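Local coordinates for hypothetical protein BA_2335 (Bacillus anthracis, PDB 4H4N) that is of unknown function, a small all-beta protein of the BA_2335-like family whose two antiparallel sheets pack face to face, at residues I9-P14 with L19-F24; V34-Q39 with K44-T49. All coordinates share one frame; numbering follows the deposited sequence. Where two conformers were deposited one is given.

Interaction 1. Residues I9-P14 with L19-F24; sequences IAFKVP and LKVTFF. With SO4 (sulfate ion), chain F.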
ATOM      1  N   ILE A   9       0.309  -7.690  -6.773  1.00 12.49           N
ATOM      2  CA  ILE A   9       1.498  -7.028  -6.239  1.00 11.09           C
ATOM      3  C   ILE A   9       1.430  -7.292  -4.737  1.00 10.50           C
ATOM      4  O   ILE A   9       0.401  -7.035  -4.105  1.00 11.64           O
ATOM      5  CB  ILE A   9       1.558  -5.507  -6.527  1.00 11.06           C
ATOM      6  CG1 ILE A   9       1.358  -5.209  -8.007  1.00 13.06           C
ATOM      7  CG2 ILE A   9       2.883  -4.946  -6.046  1.00 11.43           C
ATOM      8  CD1 ILE A   9       1.117  -3.734  -8.279  1.00 14.56           C
ATOM      9  N   ALA A  10       2.524  -7.804  -4.169  1.00 10.08           N
ATOM     10  CA  ALA A  10       2.586  -8.162  -2.757  1.00  9.95           C
ATOM     11  C   ALA A  10       3.247  -7.055  -1.964  1.00  9.38           C
ATOM     12  O   ALA A  10       4.223  -6.454  -2.410  1.00  9.57           O
ATOM     13  CB  ALA A  10       3.363  -9.466  -2.586  1.00 11.18           C
ATOM     14  N   PHE A  11       2.753  -6.861  -0.744  1.00  9.81           N
ATOM     15  CA  PHE A  11       3.241  -5.849   0.184  1.00 10.40           C
ATOM     16  C   PHE A  11       3.370  -6.407   1.589  1.00 10.61           C
ATOM     17  O   PHE A  11       2.522  -7.141   2.050  1.00 11.92           O
ATOM     18  CB  PHE A  11       2.278  -4.663   0.227  1.00 11.21           C
ATOM     19  CG  PHE A  11       2.182  -3.949  -1.058  1.00 11.68           C
ATOM     20  CD1 PHE A  11       3.139  -3.015  -1.397  1.00 13.21           C
ATOM     21  CD2 PHE A  11       1.172  -4.218  -1.949  1.00 12.81           C
ATOM     22  CE1 PHE A  11       3.099  -2.367  -2.606  1.00 14.70           C
ATOM     23  CE2 PHE A  11       1.105  -3.555  -3.157  1.00 14.04           C
ATOM     24  CZ  PHE A  11       2.077  -2.637  -3.489  1.00 14.55           C
ATOM     25  N   LYS A  12       4.446  -6.040   2.263  1.00 10.91           N
ATOM     26  CA  LYS A  12       4.633  -6.400   3.661  1.00 11.03           C
ATOM     27  C   LYS A  12       4.183  -5.224   4.507  1.00 10.83           C
ATOM     28  O   LYS A  12       4.712  -4.121   4.392  1.00 13.34           O
ATOM     29  CB  LYS A  12       6.090  -6.725   3.956  1.00 11.92           C
ATOM     30  CG  LYS A  12       6.319  -7.158   5.388  1.00 13.28           C
ATOM     31  CD  LYS A  12       7.700  -7.745   5.586  1.00 15.64           C
ATOM     32  CE  LYS A  12       8.793  -6.725   5.345  1.00 17.39           C
ATOM     33  NZ  LYS A  12      10.135  -7.307   5.463  1.00 18.97           N
ATOM     34  N   VAL A  13       3.216  -5.451   5.368  1.00  9.53           N
ATOM     35  CA  VAL A  13       2.700  -4.415   6.226  1.00  9.40           C
ATOM     36  C   VAL A  13       3.322  -4.611   7.602  1.00  9.18           C
ATOM     37  O   VAL A  13       3.168  -5.666   8.206  1.00  9.30           O
ATOM     38  CB  VAL A  13       1.184  -4.433   6.320  1.00 10.13           C
ATOM     39  CG1 VAL A  13       0.691  -3.220   7.088  1.00 11.35           C
ATOM     40  CG2 VAL A  13       0.557  -4.501   4.924  1.00 12.33           C
ATOM     41  N   PRO A  14       4.032  -3.605   8.122  1.00  9.58           N
ATOM     42  CA  PRO A  14       4.642  -3.788   9.433  1.00 10.10           C
ATOM     43  C   PRO A  14       3.615  -3.948  10.540  1.00  9.21           C
ATOM     44  O   PRO A  14       2.434  -3.639  10.359  1.00  9.00           O
ATOM     45  CB  PRO A  14       5.451  -2.494   9.626  1.00 11.16           C
ATOM     46  CG  PRO A  14       5.682  -1.976   8.268  1.00 11.84           C
ATOM     47  CD  PRO A  14       4.445  -2.340   7.498  1.00 10.35           C
ATOM     48  N   LEU A  19      -0.351   0.417   5.650  1.00  7.20           N
ATOM     49  CA  LEU A  19       0.473   0.692   4.491  1.00  7.53           C
ATOM     50  C   LEU A  19      -0.388   1.383   3.441  1.00  7.72           C
ATOM     51  O   LEU A  19      -1.446   0.881   3.072  1.00  9.19           O
ATOM     52  CB  LEU A  19       1.037  -0.594   3.915  1.00  8.72           C
ATOM     53  CG  LEU A  19       2.139  -0.395   2.859  1.00 10.36           C
ATOM     54  CD1 LEU A  19       3.450   0.056   3.488  1.00 12.75           C
ATOM     55  CD2 LEU A  19       2.320  -1.655   2.030  1.00 12.85           C
ATOM     56  N   LYS A  20       0.077   2.533   2.966  0.60  7.84           N
ATOM     57  CA  LYS A  20      -0.602   3.324   1.946  0.60  8.35           C
ATOM     58  C   LYS A  20       0.212   3.249   0.667  0.60  7.87           C
ATOM     59  O   LYS A  20       1.362   3.676   0.661  0.60  8.87           O
ATOM     60  CB  LYS A  20      -0.740   4.772   2.406  0.60  9.99           C
ATOM     61  CG  LYS A  20      -1.534   4.953   3.705  0.60 12.49           C
ATOM     62  CD  LYS A  20      -1.746   6.435   4.030  0.60 16.86           C
ATOM     63  CE  LYS A  20      -2.664   6.653   5.220  0.60 19.52           C
ATOM     64  NZ  LYS A  20      -3.073   8.084   5.338  0.60 21.86           N
ATOM     65  N   VAL A  21      -0.392   2.740  -0.404  1.00  8.03           N
ATOM     66  CA  VAL A  21       0.264   2.565  -1.685  1.00  8.27           C
ATOM     67  C   VAL A  21      -0.318   3.601  -2.645  1.00  7.99           C
ATOM     68  O   VAL A  21      -1.525   3.646  -2.848  1.00  9.88           O
ATOM     69  CB  VAL A  21       0.025   1.147  -2.242  1.00  9.49           C
ATOM     70  CG1 VAL A  21       0.768   0.950  -3.552  1.00 10.85           C
ATOM     71  CG2 VAL A  21       0.420   0.078  -1.214  1.00 11.23           C
ATOM     72  N   THR A  22       0.540   4.442  -3.205  1.00  7.71           N
ATOM     73  CA  THR A  22       0.133   5.445  -4.171  1.00  7.98           C
ATOM     74  C   THR A  22       0.648   5.056  -5.543  1.00  7.33           C
ATOM     75  O   THR A  22       1.827   4.768  -5.711  1.00  7.90           O
ATOM     76  CB  THR A  22       0.682   6.827  -3.782  1.00  9.09           C
ATOM     77  OG1 THR A  22       0.245   7.163  -2.466  1.00 11.85           O
ATOM     78  CG2 THR A  22       0.190   7.883  -4.745  1.00 10.76           C
ATOM     79  N   PHE A  23      -0.250   5.047  -6.519  1.00  7.22           N
ATOM     80  CA  PHE A  23       0.078   4.760  -7.909  1.00  7.53           C
ATOM     81  C   PHE A  23       0.210   6.066  -8.670  1.00  7.95           C
ATOM     82  O   PHE A  23      -0.635   6.956  -8.534  1.00  9.15           O
ATOM     83  CB  PHE A  23      -1.030   3.904  -8.544  1.00  8.17           C
ATOM     84  CG  PHE A  23      -1.109   2.512  -7.965  1.00  8.40           C
ATOM     85  CD1 PHE A  23      -0.286   1.512  -8.435  1.00  9.50           C
ATOM     86  CD2 PHE A  23      -1.982   2.198  -6.952  1.00  9.66           C
ATOM     87  CE1 PHE A  23      -0.344   0.219  -7.915  1.00 10.65           C
ATOM     88  CE2 PHE A  23      -2.038   0.913  -6.422  1.00 11.35           C
ATOM     89  CZ  PHE A  23      -1.219  -0.068  -6.911  1.00 11.04           C
ATOM     90  N   PHE A  24       1.260   6.166  -9.476  1.00  7.76           N
ATOM     91  CA  PHE A  24       1.604   7.367 -10.227  1.00  8.10           C
ATOM     92  C   PHE A  24       1.648   7.085 -11.708  1.00  7.90           C
ATOM     93  O   PHE A  24       1.964   5.981 -12.142  1.00  8.54           O
ATOM     94  CB  PHE A  24       2.998   7.881  -9.811  1.00  8.87           C
ATOM     95  CG  PHE A  24       3.089   8.345  -8.381  1.00  8.98           C
ATOM     96  CD1 PHE A  24       2.819   9.655  -8.023  1.00 10.58           C
ATOM     97  CD2 PHE A  24       3.427   7.455  -7.366  1.00  9.33           C
ATOM     98  CE1 PHE A  24       2.904  10.066  -6.709  1.00 11.29           C
ATOM     99  CE2 PHE A  24       3.516   7.880  -6.057  1.00 10.68           C
ATOM    100  CZ  PHE A  24       3.271   9.189  -5.733  1.00 11.17           C
TER
HETATM  101  S   SO4 F 105      -1.462  11.534   4.306  0.50 32.14           S
HETATM  102  O1  SO4 F 105      -1.544  11.997   5.686  0.50 32.27           O
HETATM  103  O2  SO4 F 105      -2.109  10.231   4.218  0.50 31.78           O
HETATM  104  O3  SO4 F 105      -0.071  11.429   3.878  0.50 31.97           O
HETATM  105  O4  SO4 F 105      -2.159  12.485   3.445  0.50 32.37           O

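Interaction 2. Residues V34-Q39 with K44-T49; sequences VSIINQ and KCQTIT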
ATOM      1  N   VAL A  34      -4.330   3.006  -2.537  1.00  9.43           N
ATOM      2  CA  VAL A  34      -4.943   1.888  -1.853  1.00  9.45           C
ATOM      3  C   VAL A  34      -4.250   1.746  -0.497  1.00  8.66           C
ATOM      4  O   VAL A  34      -3.152   2.280  -0.294  1.00 10.08           O
ATOM      5  CB  VAL A  34      -4.895   0.580  -2.655  1.00 10.61           C
ATOM      6  CG1 VAL A  34      -5.602   0.746  -4.003  1.00 12.86           C
ATOM      7  CG2 VAL A  34      -3.525   0.103  -2.842  1.00 12.02           C
ATOM      8  N   SER A  35      -4.863   1.051   0.433  1.00  7.92           N
ATOM      9  CA  SER A  35      -4.255   0.883   1.724  1.00  8.29           C
ATOM     10  C   SER A  35      -4.600  -0.454   2.324  1.00  7.79           C
ATOM     11  O   SER A  35      -5.581  -1.099   1.954  1.00  9.00           O
ATOM     12  CB  SER A  35      -4.631   2.028   2.641  1.00  8.22           C
ATOM     13  OG  SER A  35      -6.032   2.060   2.865  1.00  9.04           O
ATOM     14  N   ILE A  36      -3.745  -0.880   3.238  1.00  7.71           N
ATOM     15  CA  ILE A  36      -3.807  -2.189   3.857  1.00  7.95           C
ATOM     16  C   ILE A  36      -3.494  -2.046   5.338  1.00  7.26           C
ATOM     17  O   ILE A  36      -2.467  -1.468   5.691  1.00  8.51           O
ATOM     18  CB  ILE A  36      -2.782  -3.172   3.241  1.00  8.61           C
ATOM     19  CG1 ILE A  36      -2.829  -3.171   1.699  1.00 10.45           C
ATOM     20  CG2 ILE A  36      -2.987  -4.559   3.841  1.00 10.54           C
ATOM     21  CD1 ILE A  36      -1.621  -3.853   1.073  1.00 13.46           C
ATOM     22  N   ILE A  37      -4.333  -2.588   6.201  1.00  7.58           N
ATOM     23  CA  ILE A  37      -4.065  -2.549   7.624  1.00  8.21           C
ATOM     24  C   ILE A  37      -3.500  -3.865   8.144  1.00  8.05           C
ATOM     25  O   ILE A  37      -3.819  -4.947   7.652  1.00  9.47           O
ATOM     26  CB  ILE A  37      -5.282  -2.136   8.458  1.00  9.65           C
ATOM     27  CG1 ILE A  37      -6.410  -3.125   8.345  1.00 11.52           C
ATOM     28  CG2 ILE A  37      -5.703  -0.710   8.110  1.00 11.53           C
ATOM     29  CD1 ILE A  37      -7.563  -2.826   9.267  1.00 14.27           C
ATOM     30  N   ASN A  38      -2.670  -3.749   9.167  1.00  8.05           N
ATOM     31  CA  ASN A  38      -2.162  -4.884   9.905  1.00  8.28           C
ATOM     32  C   ASN A  38      -2.210  -4.574  11.390  1.00  8.48           C
ATOM     33  O   ASN A  38      -1.340  -3.902  11.913  1.00  8.70           O
ATOM     34  CB  ASN A  38      -0.747  -5.240   9.493  1.00  8.48           C
ATOM     35  CG  ASN A  38      -0.210  -6.403  10.285  1.00  8.92           C
ATOM     36  OD1 ASN A  38      -0.974  -7.176  10.879  1.00 10.29           O
ATOM     37  ND2 ASN A  38       1.109  -6.534  10.311  1.00 10.19           N
ATOM     38  N   GLN A  39      -3.240  -5.092  12.051  1.00  9.20           N
ATOM     39  CA  GLN A  39      -3.408  -4.867  13.470  1.00  9.84           C
ATOM     40  C   GLN A  39      -2.507  -5.777  14.324  1.00 10.04           C
ATOM     41  O   GLN A  39      -2.460  -5.599  15.544  1.00 11.65           O
ATOM     42  CB  GLN A  39      -4.865  -5.117  13.869  1.00 10.84           C
ATOM     43  CG  GLN A  39      -5.322  -6.589  13.910  1.00 12.83           C
ATOM     44  CD  GLN A  39      -5.696  -7.194  12.581  1.00 13.78           C
ATOM     45  OE1 GLN A  39      -5.463  -6.641  11.498  1.00 16.19           O
ATOM     46  NE2 GLN A  39      -6.321  -8.347  12.663  1.00 15.68           N
ATOM     47  N   LYS A  44       2.911  -8.721   8.177  0.50 12.55           N
ATOM     48  CA  LYS A  44       1.998  -9.531   7.404  0.50 13.62           C
ATOM     49  C   LYS A  44       2.028  -9.138   5.941  0.50 12.80           C
ATOM     50  O   LYS A  44       2.061  -7.963   5.613  0.50 13.95           O
ATOM     51  CB  LYS A  44       0.596  -9.400   7.982  0.50 14.82           C
ATOM     52  CG  LYS A  44       0.466 -10.063   9.351  0.50 16.45           C
ATOM     53  CD  LYS A  44       0.631 -11.581   9.275  0.50 18.07           C
ATOM     54  CE  LYS A  44       0.997 -12.184  10.624  0.50 19.61           C
ATOM     55  NZ  LYS A  44       2.437 -12.104  10.917  0.50 20.15           N
ATOM     56  N   CYS A  45       2.016 -10.130   5.060  1.00 12.76           N
ATOM     57  CA  CYS A  45       2.017  -9.893   3.631  1.00 12.88           C
ATOM     58  C   CYS A  45       0.585  -9.920   3.117  1.00 12.35           C
ATOM     59  O   CYS A  45      -0.215 -10.764   3.513  1.00 13.88           O
ATOM     60  CB  CYS A  45       2.873 -10.972   2.934  1.00 14.03           C
ATOM     61  SG  CYS A  45       3.084 -10.773   1.159  1.00 16.18           S
ATOM     62  N   GLN A  46       0.268  -8.985   2.228  1.00 11.90           N
ATOM     63  CA  GLN A  46      -1.028  -8.914   1.568  1.00 12.86           C
ATOM     64  C   GLN A  46      -0.810  -8.576   0.114  1.00 12.37           C
ATOM     65  O   GLN A  46       0.054  -7.753  -0.206  1.00 12.96           O
ATOM     66  CB  GLN A  46      -1.879  -7.805   2.202  1.00 14.79           C
ATOM     67  CG  GLN A  46      -3.105  -7.358   1.420  1.00 18.95           C
ATOM     68  CD  GLN A  46      -4.264  -8.260   1.664  1.00 22.35           C
ATOM     69  OE1 GLN A  46      -4.512  -8.666   2.802  1.00 26.81           O
ATOM     70  NE2 GLN A  46      -5.021  -8.553   0.612  1.00 24.19           N
ATOM     71  N   THR A  47      -1.596  -9.175  -0.771  1.00 13.45           N
ATOM     72  CA  THR A  47      -1.537  -8.786  -2.174  1.00 14.90           C
ATOM     73  C   THR A  47      -2.666  -7.831  -2.564  1.00 15.20           C
ATOM     74  O   THR A  47      -3.763  -7.837  -1.989  1.00 16.90           O
ATOM     75  CB  THR A  47      -1.611  -9.969  -3.107  1.00 16.74           C
ATOM     76  OG1 THR A  47      -2.835 -10.656  -2.896  1.00 19.67           O
ATOM     77  CG2 THR A  47      -0.448 -10.889  -2.896  1.00 17.59           C
ATOM     78  N   ILE A  48      -2.344  -6.979  -3.532  1.00 15.00           N
ATOM     79  CA  ILE A  48      -3.288  -6.072  -4.180  1.00 14.80           C
ATOM     80  C   ILE A  48      -3.442  -6.655  -5.592  1.00 14.67           C
ATOM     81  O   ILE A  48      -2.461  -6.805  -6.327  1.00 14.29           O
ATOM     82  CB  ILE A  48      -2.748  -4.629  -4.227  1.00 14.84           C
ATOM     83  CG1 ILE A  48      -2.634  -4.017  -2.812  1.00 16.05           C
ATOM     84  CG2 ILE A  48      -3.640  -3.766  -5.115  1.00 15.42           C
ATOM     85  CD1 ILE A  48      -3.948  -3.832  -2.086  1.00 18.57           C
ATOM     86  N   THR A  49      -4.679  -6.987  -5.966  1.00 15.36           N
ATOM     87  CA  THR A  49      -4.951  -7.605  -7.244  1.00 16.47           C
ATOM     88  C   THR A  49      -5.706  -6.696  -8.205  1.00 14.85           C
ATOM     89  O   THR A  49      -5.782  -6.992  -9.395  1.00 17.53           O
ATOM     90  CB  THR A  49      -5.746  -8.909  -7.039  1.00 18.24           C
ATOM     91  OG1 THR A  49      -6.976  -8.631  -6.364  1.00 21.51           O
ATOM     92  CG2 THR A  49      -4.934  -9.889  -6.208  1.00 20.15           C
TER

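Interaction 1. Residues I9-P14 with L19-F24
Val21 sets a methyl over the face of the Phe11 ring: its CG2 stands 3.9 Å from the centroid of the Phe11 ring and only 13° off the ring normal, a CH-pi contact over the middle of one face. The second methyl, CG1, reaches the far end of the same ring, 3.8 Å from Phe11 CZ. With CG1 anti to the backbone N (chi1 -177°) and CG2 beside it, Val21 presents both methyls to the ring. At the near end of Phe11, Leu19 crosses it at about a right angle and sets CD2 3.5 Å from Phe11 CB, oblique to the ring. Leu19 CB lies against both methyls of Val13, with Val13 CG2 4.1 Å from it. Farther along, Ile9 CD1 comes to the edge of the Phe23 ring, 4.2 Å from CE1.

No hydrogen bond joins these strands. Their axes approach to 8.5 Å at 146°, as in two beta layers packed face to face: strand 9-13 pairs with 44-48, while 17-24 is the middle strand of the three-stranded sheet 30-38, 17-24, 56-63. In the next shell Tyr57 and Tyr54 meet Phe11 and Phe23, respectively, edge-to-face. On the other side of strand 17-24 the extended Lys20, in one of its two conformers, sends NZ to O2 of a sulfate, probably from the crystallisation liquor, at 2.6 Å; Arg62 NH2 binds the same ion.

Interaction 2. Residues V34-Q39 with K44-T49
This is a partly buried packing contact between layers, joining strand 30-38 at one margin of the three-stranded sheet to strand 44-48 of the two-stranded sheet. The segment axes stay 8.5 Å apart at 152°, and no hydrogen bond runs between them; contact is made largely by side chains. At its apolar end Ile36 and Ile48 slide past each other in opposite directions, bringing their CD1 methyls to 3.9 Å. Val34 CG2 touches the same Ile48 CD1 at 4.0 Å, so one methyl serves two residues of the facing strand. Ile36 also sets CG2 against the aliphatic stem of Gln46, 3.7 Å from its CG. A bend at chi2 (83°) turns the amide of Gln46 away along its own strand, where NE2 donates to Thr47 O at 3.0 Å with an N-H...O angle of 161°.

At the other end Asn38 crosses Lys44 at about a right angle, and its OD1 lies 3.6 Å from Lys44 CG. The amide is tied elsewhere: OD1 accepts from Leu40 N, while ND2 gives hydrogen bonds to Thr42 O and Val13 O. In one of its two conformers, Lys44 NZ bonds to Thr42 OG1. With no polar bond between the two segments, their direct contact is probably apolar packing, while the buried Asn38 amide both holds the connecting turn and reaches the other layer through Val13 O.

How the interactions relate
Interactions 1 and 2 join the same two sheets through different strands. Val13 N lies 2.8 Å from Lys44 O, a probable hydrogen bond within the two-stranded sheet, and Val21 N lies 2.8 Å from Val34 O in the other, so each contact is fixed to the other through both layers. Their centres are 7 Å apart. Interaction 1 is the core contact, about 2 Å from the chain centre, and it is wholly apolar, aliphatic side chains against two phenylalanine rings; interaction 2 sits about 6 Å from that centre, and amides and a lysine stem flank its aliphatic part. Buried areas are nonetheless similar, 287 and 293 Å². Five of seven touching residues are buried in interaction 1, against two of six in interaction 2.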